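Hypothetical oxidoreductase YDHF (Escherichia coli, PDB 1OG6) probably acts as an NADPH-dependent oxidoreductase of the aldo-keto reductase family, binding the cofactor on an alpha/beta barrel. Local coordinates at residues F17-W22 with E267-A272; A62-A67 with E76-V81. All coordinates share one frame; numbering follows the deposited sequence.

Contact 1: F17-W22 with E267-A272; sequences FVMGYW and ERVRAA. With NAP (NADP nicotinamide-adenine-dinucleotide phosphate), chain F.
Met-19 and Val-269 illustrate how a barrel strand and the helix beside it can be joined largely through side-chain ends: they meet tip to tip, with Met-19 CE 3.2 Å from Val-269 CG2. A bend at chi2 (-58°) directs the methionine methyl toward the valine, which offers both its branches, CG2 the nearer. Phe-17 makes a second, looser touch. Its CG stands anti to the carbonyl carbon (chi1 -89°), and Phe-17 CE2 lies 4.3 Å from Ala-272 CB, while the Ala-272 carbonyl oxygen approaches the ring obliquely. No hydrogen bond crosses between the segments. Beyond this apolar seam, residues of both serve the cofactor. The nicotinamide turns its C5N-C6N edge onto one face of the Trp-22 ring, C6N of NADP standing 3.4 Å above the indole plane, toward its rim. The extended chain of Arg-268 sets its guanidinium flat against the adenine, C5A of NADP lying 3.5 Å above its centre; NH1 is turned to the 2'-phosphate, though that approach is modelled too closely to be trusted in detail. Strand 13-20 runs parallel to strand 258-261, which leads into helix 266-274, an arrangement characteristic of the closing beta-alpha unit of a TIM barrel with its NADPH pocket.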
# COMPACT_ATOMS: atom_id res chain seq x y z
N PHE C 17 -1.25 -7.54 29.07
CA PHE C 17 -1.21 -8.94 28.64
C PHE C 17 -2.65 -9.40 28.69
O PHE C 17 -3.31 -9.31 29.73
CB PHE C 17 -0.36 -9.83 29.57
CG PHE C 17 1.10 -9.89 29.21
CD1 PHE C 17 2.00 -8.93 29.65
CD2 PHE C 17 1.60 -10.94 28.44
CE1 PHE C 17 3.37 -9.00 29.34
CE2 PHE C 17 2.96 -11.01 28.12
CZ PHE C 17 3.84 -10.04 28.57
N VAL C 18 -3.15 -9.87 27.55
CA VAL C 18 -4.52 -10.35 27.40
C VAL C 18 -4.49 -11.88 27.55
O VAL C 18 -3.54 -12.52 27.12
CB VAL C 18 -5.06 -10.00 26.00
CG1 VAL C 18 -6.47 -10.49 25.85
CG2 VAL C 18 -4.99 -8.52 25.77
N MET C 19 -5.52 -12.46 28.17
CA MET C 19 -5.58 -13.91 28.34
C MET C 19 -6.50 -14.49 27.27
O MET C 19 -7.67 -14.13 27.21
CB MET C 19 -6.11 -14.24 29.73
CG MET C 19 -5.31 -15.28 30.47
SD MET C 19 -5.21 -16.82 29.55
CE MET C 19 -3.82 -17.59 30.28
N GLY C 20 -5.98 -15.38 26.43
CA GLY C 20 -6.80 -15.93 25.37
C GLY C 20 -7.38 -17.31 25.61
O GLY C 20 -6.66 -18.24 25.98
N TYR C 21 -8.68 -17.44 25.38
CA TYR C 21 -9.36 -18.71 25.58
C TYR C 21 -9.75 -19.42 24.28
O TYR C 21 -10.92 -19.73 24.05
CB TYR C 21 -10.61 -18.51 26.45
CG TYR C 21 -10.28 -18.10 27.87
CD1 TYR C 21 -10.10 -16.76 28.21
CD2 TYR C 21 -10.05 -19.06 28.86
CE1 TYR C 21 -9.71 -16.39 29.49
CE2 TYR C 21 -9.65 -18.70 30.14
CZ TYR C 21 -9.48 -17.37 30.45
OH TYR C 21 -9.05 -17.01 31.70
N TRP C 22 -8.76 -19.69 23.43
CA TRP C 22 -9.01 -20.38 22.16
C TRP C 22 -8.91 -21.89 22.35
O TRP C 22 -9.73 -22.65 21.84
CB TRP C 22 -8.02 -19.90 21.10
CG TRP C 22 -8.15 -20.60 19.76
CD1 TRP C 22 -9.30 -21.07 19.18
CD2 TRP C 22 -7.09 -20.85 18.81
NE1 TRP C 22 -9.02 -21.60 17.94
CE2 TRP C 22 -7.68 -21.48 17.69
CE3 TRP C 22 -5.71 -20.61 18.80
CZ2 TRP C 22 -6.93 -21.87 16.57
CZ3 TRP C 22 -4.96 -21.00 17.68
CH2 TRP C 22 -5.58 -21.62 16.58
N GLU C 267 1.01 -21.44 35.67
CA GLU C 267 2.41 -21.17 35.97
C GLU C 267 3.14 -20.61 34.76
O GLU C 267 4.08 -19.81 34.89
CB GLU C 267 3.12 -22.44 36.47
CG GLU C 267 3.01 -23.64 35.54
CD GLU C 267 1.73 -24.45 35.75
OE1 GLU C 267 0.63 -23.89 35.58
OE2 GLU C 267 1.83 -25.65 36.09
N ARG C 268 2.71 -21.04 33.57
CA ARG C 268 3.28 -20.57 32.31
C ARG C 268 2.73 -19.18 32.05
O ARG C 268 3.35 -18.37 31.36
CB ARG C 268 2.88 -21.50 31.16
CG ARG C 268 3.83 -22.65 30.96
CD ARG C 268 3.38 -23.54 29.82
NE ARG C 268 4.35 -24.59 29.55
CZ ARG C 268 4.14 -25.63 28.74
NH1 ARG C 268 2.97 -25.76 28.12
NH2 ARG C 268 5.09 -26.54 28.55
N VAL C 269 1.57 -18.91 32.63
CA VAL C 269 0.93 -17.61 32.52
C VAL C 269 1.62 -16.69 33.52
O VAL C 269 1.66 -15.48 33.34
CB VAL C 269 -0.57 -17.70 32.84
CG1 VAL C 269 -1.21 -16.32 32.77
CG2 VAL C 269 -1.24 -18.65 31.87
N ARG C 270 2.17 -17.27 34.58
CA ARG C 270 2.88 -16.47 35.57
C ARG C 270 4.15 -15.92 34.94
O ARG C 270 4.40 -14.73 35.00
CB ARG C 270 3.25 -17.32 36.80
CG ARG C 270 2.16 -17.40 37.84
CD ARG C 270 2.65 -18.06 39.13
NE ARG C 270 1.62 -18.02 40.16
CZ ARG C 270 0.45 -18.66 40.10
NH1 ARG C 270 0.15 -19.41 39.05
NH2 ARG C 270 -0.43 -18.53 41.08
N ALA C 271 4.95 -16.81 34.34
CA ALA C 271 6.20 -16.41 33.69
C ALA C 271 5.98 -15.27 32.71
O ALA C 271 6.63 -14.23 32.78
CB ALA C 271 6.82 -17.60 32.97
N ALA C 272 5.04 -15.47 31.79
CA ALA C 272 4.71 -14.48 30.79
C ALA C 272 4.77 -13.07 31.36
O ALA C 272 5.72 -12.34 31.11
CB ALA C 272 3.34 -14.75 30.22
PA NAP F . 0.63 -18.73 21.42
O1A NAP F . 1.59 -18.90 20.40
O2A NAP F . 0.69 -17.72 22.54
O5B NAP F . 0.40 -20.13 22.17
C5B NAP F . 1.58 -20.88 22.56
C4B NAP F . 1.10 -22.37 22.58
O4B NAP F . 2.34 -23.09 22.94
C3B NAP F . 0.11 -22.73 23.72
O3B NAP F . -0.85 -23.60 23.13
C2B NAP F . 0.91 -23.45 24.79
O2B NAP F . 0.27 -24.62 25.30
C1B NAP F . 2.26 -23.83 24.13
N9A NAP F . 3.37 -23.50 25.01
C8A NAP F . 3.62 -22.39 25.80
N7A NAP F . 4.75 -22.45 26.48
C5A NAP F . 5.28 -23.68 26.10
C6A NAP F . 6.47 -24.30 26.50
N6A NAP F . 7.40 -23.82 27.35
N1A NAP F . 6.75 -25.57 25.94
N3A NAP F . 4.67 -25.58 24.64
C4A NAP F . 4.42 -24.33 25.19
O3 NAP F . -0.78 -18.46 20.74
PN NAP F . -1.97 -19.42 20.35
O1N NAP F . -2.28 -19.76 18.96
O2N NAP F . -2.97 -19.50 21.46
O5D NAP F . -2.69 -18.05 19.85
C5D NAP F . -2.68 -16.78 20.60
C4D NAP F . -4.08 -16.33 20.98
O4D NAP F . -4.67 -15.42 20.02
C3D NAP F . -5.17 -17.44 21.24
O3D NAP F . -5.29 -17.76 22.63
O2D NAP F . -7.42 -16.44 21.57
C1D NAP F . -6.05 -15.78 19.73
N1N NAP F . -6.19 -16.03 18.24
C2N NAP F . -6.71 -15.04 17.37
C3N NAP F . -6.85 -15.34 16.01
C7N NAP F . -7.41 -14.26 15.07
O7N NAP F . -7.51 -14.57 13.91
N7N NAP F . -7.76 -13.09 15.51
C4N NAP F . -6.47 -16.65 15.48
C5N NAP F . -5.94 -17.62 16.38
C6N NAP F . -5.80 -17.33 17.77
P2B NAP F . 0.31 -25.09 26.84
O1X NAP F . -0.33 -24.41 28.05
O2X NAP F . 0.63 -26.56 26.87
O3X NAP F . -1.15 -25.32 26.52

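Contact 2: A62-A67 with E76-V81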
# COMPACT_ATOMS: atom_id res chain seq x y z
N ALA C 62 -19.54 -20.36 25.54
CA ALA C 62 -20.51 -21.03 26.38
C ALA C 62 -19.84 -21.67 27.60
O ALA C 62 -20.29 -21.50 28.73
CB ALA C 62 -21.25 -22.07 25.57
N ALA C 63 -18.78 -22.42 27.35
CA ALA C 63 -18.06 -23.09 28.42
C ALA C 63 -17.60 -22.09 29.48
O ALA C 63 -17.66 -22.38 30.67
CB ALA C 63 -16.86 -23.82 27.85
N PHE C 64 -17.13 -20.93 29.02
CA PHE C 64 -16.63 -19.85 29.90
C PHE C 64 -17.77 -19.16 30.66
O PHE C 64 -17.58 -18.68 31.78
CB PHE C 64 -15.88 -18.83 29.04
CG PHE C 64 -15.22 -17.72 29.83
CD1 PHE C 64 -14.03 -17.94 30.51
CD2 PHE C 64 -15.74 -16.43 29.81
CE1 PHE C 64 -13.37 -16.89 31.16
CE2 PHE C 64 -15.09 -15.38 30.46
CZ PHE C 64 -13.90 -15.61 31.12
N GLY C 65 -18.94 -19.10 30.04
CA GLY C 65 -20.08 -18.47 30.67
C GLY C 65 -20.60 -19.26 31.86
O GLY C 65 -21.33 -18.74 32.68
N GLU C 66 -20.21 -20.53 31.94
CA GLU C 66 -20.63 -21.38 33.05
C GLU C 66 -19.82 -21.03 34.28
O GLU C 66 -20.27 -21.21 35.41
CB GLU C 66 -20.42 -22.86 32.70
CG GLU C 66 -21.14 -23.32 31.44
CD GLU C 66 -22.66 -23.22 31.54
OE1 GLU C 66 -23.25 -23.82 32.46
OE2 GLU C 66 -23.26 -22.53 30.68
N ALA C 67 -18.61 -20.53 34.04
CA ALA C 67 -17.69 -20.13 35.09
C ALA C 67 -18.16 -18.83 35.73
O ALA C 67 -18.16 -18.70 36.96
CB ALA C 67 -16.30 -19.94 34.52
N GLU C 76 -17.15 -8.02 36.66
CA GLU C 76 -16.68 -6.64 36.82
C GLU C 76 -15.16 -6.52 36.82
O GLU C 76 -14.61 -5.46 36.52
CB GLU C 76 -17.20 -6.02 38.12
CG GLU C 76 -18.51 -6.57 38.64
CD GLU C 76 -18.30 -7.71 39.62
OE1 GLU C 76 -17.54 -7.53 40.60
OE2 GLU C 76 -18.90 -8.79 39.41
N ARG C 77 -14.48 -7.60 37.15
CA ARG C 77 -13.02 -7.60 37.22
C ARG C 77 -12.29 -7.84 35.92
O ARG C 77 -11.06 -7.93 35.91
CB ARG C 77 -12.56 -8.64 38.24
CG ARG C 77 -13.10 -8.42 39.63
CD ARG C 77 -12.48 -9.43 40.56
NE ARG C 77 -11.03 -9.30 40.57
CZ ARG C 77 -10.20 -10.21 41.07
NH1 ARG C 77 -10.69 -11.32 41.60
NH2 ARG C 77 -8.89 -10.00 41.04
N MET C 78 -13.01 -7.94 34.81
CA MET C 78 -12.37 -8.21 33.53
C MET C 78 -13.00 -7.50 32.35
O MET C 78 -14.07 -6.90 32.46
CB MET C 78 -12.39 -9.72 33.27
CG MET C 78 -13.79 -10.29 33.32
SD MET C 78 -13.84 -12.09 33.38
CE MET C 78 -14.91 -12.41 32.00
N GLU C 79 -12.31 -7.57 31.23
CA GLU C 79 -12.79 -6.98 29.99
C GLU C 79 -12.94 -8.17 29.06
O GLU C 79 -12.03 -8.98 28.93
CB GLU C 79 -11.77 -6.00 29.40
CG GLU C 79 -11.43 -4.83 30.29
CD GLU C 79 -10.29 -5.12 31.24
OE1 GLU C 79 -9.92 -4.22 32.03
OE2 GLU C 79 -9.76 -6.25 31.21
N ILE C 80 -14.10 -8.30 28.43
CA ILE C 80 -14.32 -9.41 27.53
C ILE C 80 -14.21 -8.92 26.09
O ILE C 80 -14.80 -7.91 25.70
CB ILE C 80 -15.70 -10.07 27.79
CG1 ILE C 80 -15.69 -10.67 29.20
CG2 ILE C 80 -15.97 -11.16 26.79
CD1 ILE C 80 -16.92 -11.47 29.53
N VAL C 81 -13.41 -9.64 25.32
CA VAL C 81 -13.18 -9.33 23.91
C VAL C 81 -13.66 -10.53 23.12
O VAL C 81 -13.38 -11.67 23.47
CB VAL C 81 -11.67 -9.12 23.62
CG1 VAL C 81 -11.46 -8.91 22.14
CG2 VAL C 81 -11.15 -7.93 24.38
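Phe-64 of helix 60-69 meets Met-78 by its ring edge, a Met-aromatic contact in which neither ring face takes part. The methionine methyl lies in the plane of the ring, with Met-78 CE 3.4 Å from Phe-64 CE2 and almost as close to CZ. The sulfur stands 5.5 Å from the ring centroid and 77° off its normal, again at the edge. Two side chains from opposite directions thus bridge the space between the helix and the residue leading into strand 79-87. Phe-64 swings CG anti to its own backbone nitrogen (chi1 -175°), whereas Met-78 places CG between the backbone N and the carbonyl carbon (chi1 56°) and bends at chi3. Ile-80 adds a lighter touch on the same rim, its CD1 4.4 Å from Phe-64 CE2. These three residues are all buried, yet the joint is narrow, only 86 Å² in all. Away from it the character changes: Glu-66 on the helix and Glu-76 before the strand are exposed and take no part in the packing. Helix 31-42 flanks the joint, Ile-38 touching Phe-64 and Leu-34 touching Ala-67, while Leu-117 packs against both Phe-64 and Ile-80. Strand 79-87 runs parallel between strands 48-50 and 122-127; helix 60-69 lies on the connection from 48-50 to 79-87, a beta-alpha-beta crossover, and packs on the entry to the second strand through Met-78 and on the strand itself through Ile-80.

Contact 2 is nested within the chain loop that contact 1 closes, and the two have centres 15 Å apart. They meet, Tyr-21 CZ lying 4.0 Å from Phe-64 CE1, and His-51 adds a ring that meets both aromatics. Both contacts reach the same curled sheet, where strand 48-50 lies between 13-20 and 79-87. Their relation to the cofactor differs. The segments of contact 1 supply Gly-20, Trp-22 and Arg-268 to the pocket, and the Val-269 side chain lies about 4 Å from that of the NADP-binding Ser-263. In contact 2, the Phe-64 side chain stays about 11 Å from NADP and about 9 Å from that of Tyr-55, the probable proton donor, whose ring meets that of Trp-22.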